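Local coordinates for dextranase (Pseudarthrobacter oxydans, PDB 6NZS), which catalyses the endohydrolysis of alpha-1,6-glucosidic linkages in dextran, as a member of glycoside hydrolase family 49, at residues 225-239 / 250-264. Residues are numbered along the deposited sequence; the frame is centred on the assembly and turned at random.
Sequences VTEEIIYFKPGTYSM and NVKWVYLAPGAYVKG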
# COMPACT_ATOMS: atom_id res chain seq x y z
N VAL A 225 31.00 1.89 2.13
CA VAL A 225 31.12 3.29 1.76
C VAL A 225 31.44 4.13 2.99
O VAL A 225 30.95 3.86 4.10
CB VAL A 225 29.87 3.80 1.03
CG1 VAL A 225 29.61 3.01 -0.25
CG2 VAL A 225 28.66 3.78 1.94
N THR A 226 32.28 5.15 2.81
CA THR A 226 32.66 6.03 3.90
C THR A 226 31.99 7.39 3.85
O THR A 226 32.14 8.17 4.80
CB THR A 226 34.18 6.22 3.92
OG1 THR A 226 34.62 6.63 2.62
CG2 THR A 226 34.88 4.92 4.31
N GLU A 227 31.25 7.69 2.79
CA GLU A 227 30.60 8.99 2.67
C GLU A 227 29.30 9.02 3.47
O GLU A 227 28.83 8.01 4.00
CB GLU A 227 30.34 9.31 1.20
CG GLU A 227 31.60 9.58 0.38
CD GLU A 227 32.25 8.33 -0.18
OE1 GLU A 227 31.77 7.21 0.08
OE2 GLU A 227 33.27 8.47 -0.90
N GLU A 228 28.71 10.21 3.57
CA GLU A 228 27.50 10.42 4.35
C GLU A 228 26.23 10.18 3.55
O GLU A 228 25.18 9.92 4.15
CB GLU A 228 27.46 11.86 4.86
CG GLU A 228 28.53 12.20 5.89
CD GLU A 228 28.49 13.68 6.22
OE1 GLU A 228 29.05 14.48 5.44
OE2 GLU A 228 27.89 14.05 7.25
N ILE A 229 26.29 10.28 2.23
CA ILE A 229 25.12 10.26 1.36
C ILE A 229 25.41 9.32 0.21
O ILE A 229 26.49 9.39 -0.40
CB ILE A 229 24.82 11.67 0.82
CG1 ILE A 229 24.56 12.64 1.97
CG2 ILE A 229 23.66 11.64 -0.18
CD1 ILE A 229 24.69 14.09 1.57
N ILE A 230 24.46 8.45 -0.11
CA ILE A 230 24.53 7.61 -1.30
C ILE A 230 23.50 8.14 -2.27
O ILE A 230 22.30 8.16 -1.96
CB ILE A 230 24.30 6.12 -0.98
CG1 ILE A 230 25.32 5.64 0.06
CG2 ILE A 230 24.41 5.29 -2.25
CD1 ILE A 230 25.04 4.26 0.62
N TYR A 231 23.96 8.58 -3.44
CA TYR A 231 23.14 9.31 -4.41
C TYR A 231 23.11 8.48 -5.69
O TYR A 231 24.13 8.33 -6.36
CB TYR A 231 23.80 10.67 -4.67
CG TYR A 231 23.03 11.65 -5.54
CD1 TYR A 231 22.70 11.36 -6.85
CD2 TYR A 231 22.69 12.90 -5.04
CE1 TYR A 231 22.02 12.27 -7.64
CE2 TYR A 231 22.01 13.82 -5.82
CZ TYR A 231 21.68 13.50 -7.11
OH TYR A 231 21.01 14.42 -7.90
N PHE A 232 21.93 7.95 -6.02
CA PHE A 232 21.76 7.17 -7.24
C PHE A 232 21.27 8.10 -8.35
O PHE A 232 20.12 8.56 -8.33
CB PHE A 232 20.76 6.03 -7.03
CG PHE A 232 21.29 4.91 -6.18
CD1 PHE A 232 21.13 4.95 -4.80
CD2 PHE A 232 21.91 3.81 -6.76
CE1 PHE A 232 21.60 3.91 -4.01
CE2 PHE A 232 22.38 2.77 -5.96
CZ PHE A 232 22.23 2.82 -4.59
N LYS A 233 22.15 8.38 -9.31
CA LYS A 233 21.77 9.16 -10.47
C LYS A 233 20.81 8.33 -11.33
O LYS A 233 20.69 7.12 -11.14
CB LYS A 233 23.02 9.52 -11.27
CG LYS A 233 23.90 10.56 -10.58
CD LYS A 233 25.01 11.08 -11.49
CE LYS A 233 26.08 10.03 -11.71
NZ LYS A 233 27.16 10.53 -12.61
N PRO A 234 20.12 8.96 -12.28
CA PRO A 234 19.27 8.18 -13.19
C PRO A 234 20.09 7.07 -13.84
O PRO A 234 21.25 7.27 -14.22
CB PRO A 234 18.79 9.22 -14.21
CG PRO A 234 18.83 10.51 -13.46
CD PRO A 234 20.03 10.41 -12.54
N GLY A 235 19.48 5.90 -13.95
CA GLY A 235 20.16 4.72 -14.41
C GLY A 235 19.61 3.50 -13.71
O GLY A 235 18.65 3.58 -12.95
N THR A 236 20.24 2.35 -13.96
CA THR A 236 19.81 1.08 -13.39
C THR A 236 20.93 0.46 -12.57
O THR A 236 22.09 0.46 -13.01
CB THR A 236 19.36 0.11 -14.49
OG1 THR A 236 18.25 0.67 -15.19
CG2 THR A 236 18.96 -1.25 -13.91
N TYR A 237 20.58 -0.06 -11.40
CA TYR A 237 21.52 -0.61 -10.44
C TYR A 237 20.98 -1.92 -9.90
O TYR A 237 19.77 -2.09 -9.73
CB TYR A 237 21.75 0.38 -9.28
CG TYR A 237 22.03 1.79 -9.75
CD1 TYR A 237 20.99 2.67 -10.08
CD2 TYR A 237 23.33 2.26 -9.87
CE1 TYR A 237 21.25 3.96 -10.52
CE2 TYR A 237 23.60 3.55 -10.29
CZ TYR A 237 22.56 4.40 -10.62
OH TYR A 237 22.85 5.67 -11.05
N SER A 238 21.88 -2.87 -9.61
CA SER A 238 21.49 -4.23 -9.24
C SER A 238 22.29 -4.69 -8.03
O SER A 238 23.52 -4.75 -8.08
CB SER A 238 21.74 -5.19 -10.41
OG SER A 238 21.57 -6.54 -9.99
N MET A 239 21.59 -5.03 -6.95
CA MET A 239 22.23 -5.63 -5.77
C MET A 239 22.33 -7.14 -5.86
O MET A 239 23.14 -7.74 -5.14
CB MET A 239 21.49 -5.24 -4.49
CG MET A 239 21.64 -3.78 -4.08
SD MET A 239 21.04 -3.46 -2.41
CE MET A 239 20.71 -1.70 -2.49
N ASN A 250 28.15 6.04 9.06
CA ASN A 250 28.31 7.35 8.46
C ASN A 250 27.17 7.74 7.53
O ASN A 250 26.96 8.93 7.29
CB ASN A 250 29.64 7.37 7.70
CG ASN A 250 29.95 6.02 7.03
OD1 ASN A 250 30.43 5.07 7.69
ND2 ASN A 250 29.71 5.93 5.71
N VAL A 251 26.42 6.77 7.00
CA VAL A 251 25.41 7.06 5.98
C VAL A 251 24.13 7.56 6.64
O VAL A 251 23.51 6.87 7.45
CB VAL A 251 25.13 5.82 5.12
CG1 VAL A 251 24.04 6.14 4.11
CG2 VAL A 251 26.40 5.39 4.41
N LYS A 252 23.73 8.78 6.28
CA LYS A 252 22.52 9.38 6.83
C LYS A 252 21.44 9.59 5.79
O LYS A 252 20.32 9.96 6.15
CB LYS A 252 22.85 10.73 7.50
CG LYS A 252 23.36 11.79 6.52
CD LYS A 252 23.86 13.06 7.20
CE LYS A 252 24.16 14.14 6.17
NZ LYS A 252 24.72 15.39 6.77
N TRP A 253 21.74 9.37 4.51
CA TRP A 253 20.82 9.74 3.44
C TRP A 253 21.05 8.82 2.25
O TRP A 253 22.18 8.69 1.79
CB TRP A 253 21.09 11.19 3.04
CG TRP A 253 20.03 11.90 2.23
CD1 TRP A 253 19.03 11.35 1.48
CD2 TRP A 253 19.89 13.32 2.10
NE1 TRP A 253 18.27 12.34 0.90
CE2 TRP A 253 18.78 13.56 1.27
CE3 TRP A 253 20.60 14.41 2.63
CZ2 TRP A 253 18.36 14.85 0.95
CZ3 TRP A 253 20.19 15.68 2.30
CH2 TRP A 253 19.08 15.90 1.47
N VAL A 254 19.98 8.19 1.77
CA VAL A 254 19.97 7.50 0.48
C VAL A 254 19.02 8.25 -0.43
O VAL A 254 17.86 8.49 -0.06
CB VAL A 254 19.56 6.02 0.64
CG1 VAL A 254 19.30 5.40 -0.73
CG2 VAL A 254 20.64 5.26 1.41
N TYR A 255 19.50 8.64 -1.61
CA TYR A 255 18.72 9.43 -2.55
C TYR A 255 18.60 8.66 -3.86
O TYR A 255 19.60 8.23 -4.43
CB TYR A 255 19.38 10.79 -2.81
CG TYR A 255 18.62 11.61 -3.82
CD1 TYR A 255 17.37 12.14 -3.51
CD2 TYR A 255 19.12 11.82 -5.10
CE1 TYR A 255 16.64 12.86 -4.44
CE2 TYR A 255 18.40 12.55 -6.04
CZ TYR A 255 17.16 13.06 -5.71
OH TYR A 255 16.44 13.78 -6.64
N LEU A 256 17.36 8.48 -4.32
CA LEU A 256 17.07 7.83 -5.60
C LEU A 256 16.53 8.91 -6.53
O LEU A 256 15.39 9.36 -6.36
CB LEU A 256 16.04 6.71 -5.43
CG LEU A 256 16.27 5.66 -4.35
CD1 LEU A 256 15.20 4.58 -4.44
CD2 LEU A 256 17.64 5.04 -4.47
N ALA A 257 17.33 9.32 -7.50
CA ALA A 257 16.91 10.38 -8.39
C ALA A 257 15.71 9.92 -9.21
O ALA A 257 15.51 8.72 -9.42
CB ALA A 257 18.05 10.74 -9.35
N PRO A 258 14.89 10.86 -9.69
CA PRO A 258 13.89 10.49 -10.69
C PRO A 258 14.60 9.87 -11.88
O PRO A 258 15.56 10.44 -12.41
CB PRO A 258 13.23 11.83 -11.06
CG PRO A 258 14.21 12.87 -10.64
CD PRO A 258 14.96 12.32 -9.47
N GLY A 259 14.16 8.69 -12.28
CA GLY A 259 14.84 7.96 -13.32
C GLY A 259 15.88 6.97 -12.84
O GLY A 259 16.46 6.25 -13.67
N ALA A 260 16.15 6.92 -11.54
CA ALA A 260 16.95 5.84 -10.99
C ALA A 260 16.06 4.64 -10.72
O ALA A 260 14.93 4.77 -10.24
CB ALA A 260 17.62 6.29 -9.69
N TYR A 261 16.58 3.45 -11.04
CA TYR A 261 15.90 2.18 -10.78
C TYR A 261 16.91 1.28 -10.09
O TYR A 261 17.88 0.83 -10.71
CB TYR A 261 15.42 1.56 -12.09
CG TYR A 261 14.43 0.42 -11.93
CD1 TYR A 261 14.86 -0.87 -11.68
CD2 TYR A 261 13.06 0.65 -12.04
CE1 TYR A 261 13.96 -1.91 -11.54
CE2 TYR A 261 12.15 -0.39 -11.91
CZ TYR A 261 12.61 -1.66 -11.66
OH TYR A 261 11.69 -2.68 -11.53
N VAL A 262 16.69 1.03 -8.80
CA VAL A 262 17.61 0.25 -7.98
C VAL A 262 16.91 -1.05 -7.61
O VAL A 262 15.88 -1.05 -6.93
CB VAL A 262 18.00 1.02 -6.71
CG1 VAL A 262 18.90 0.16 -5.83
CG2 VAL A 262 18.68 2.34 -7.08
N LYS A 263 17.48 -2.18 -8.05
CA LYS A 263 17.04 -3.49 -7.60
C LYS A 263 17.82 -3.82 -6.33
O LYS A 263 19.04 -3.99 -6.38
CB LYS A 263 17.29 -4.53 -8.69
CG LYS A 263 16.70 -4.14 -10.02
CD LYS A 263 17.00 -5.17 -11.09
CE LYS A 263 16.43 -4.71 -12.43
NZ LYS A 263 16.44 -5.80 -13.43
N GLY A 264 17.13 -3.86 -5.19
CA GLY A 264 17.81 -4.07 -3.92
C GLY A 264 16.94 -3.63 -2.75
O GLY A 264 15.73 -3.49 -2.87
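Asn250 turns its amide into the bend at 225-227, where ND2 donates to Val225 O at 2.9 Å and to Glu227 O at 2.8 Å. The second bond lies almost in the amide plane, whereas the first meets its carbonyl from above; a chi1 of 36°, with CG wedged between backbone N and carbonyl carbon, swings the amide there. An alanine here would remove both N-H groups and is likely to leave the two carbonyls without these partners. The edge of Tyr255 points at the face of Tyr231, with Tyr255 CD2 3.5 Å above the plane over the ring centre and the planes inclined at 53°. Such like-over-like pairing exemplifies the parallel beta-helix: strands 229-232 and 235-238 lie in register on 253-256 and 260-263 of the next coil, the register slipping by one residue at the corner. Between these coils, on the face opposite the tyrosines, Phe232 receives Val262 CG2 over one ring face, 3.8 Å from the centroid, while Leu256 CD2 touches its CD1 at 3.5 Å. Tyr237 offers its face to Phe232 CD2, its OH donating to Lys233 O at 2.6 Å. Phe266 packs against Phe232 and Met239, whose SD rests on Gly264 CA.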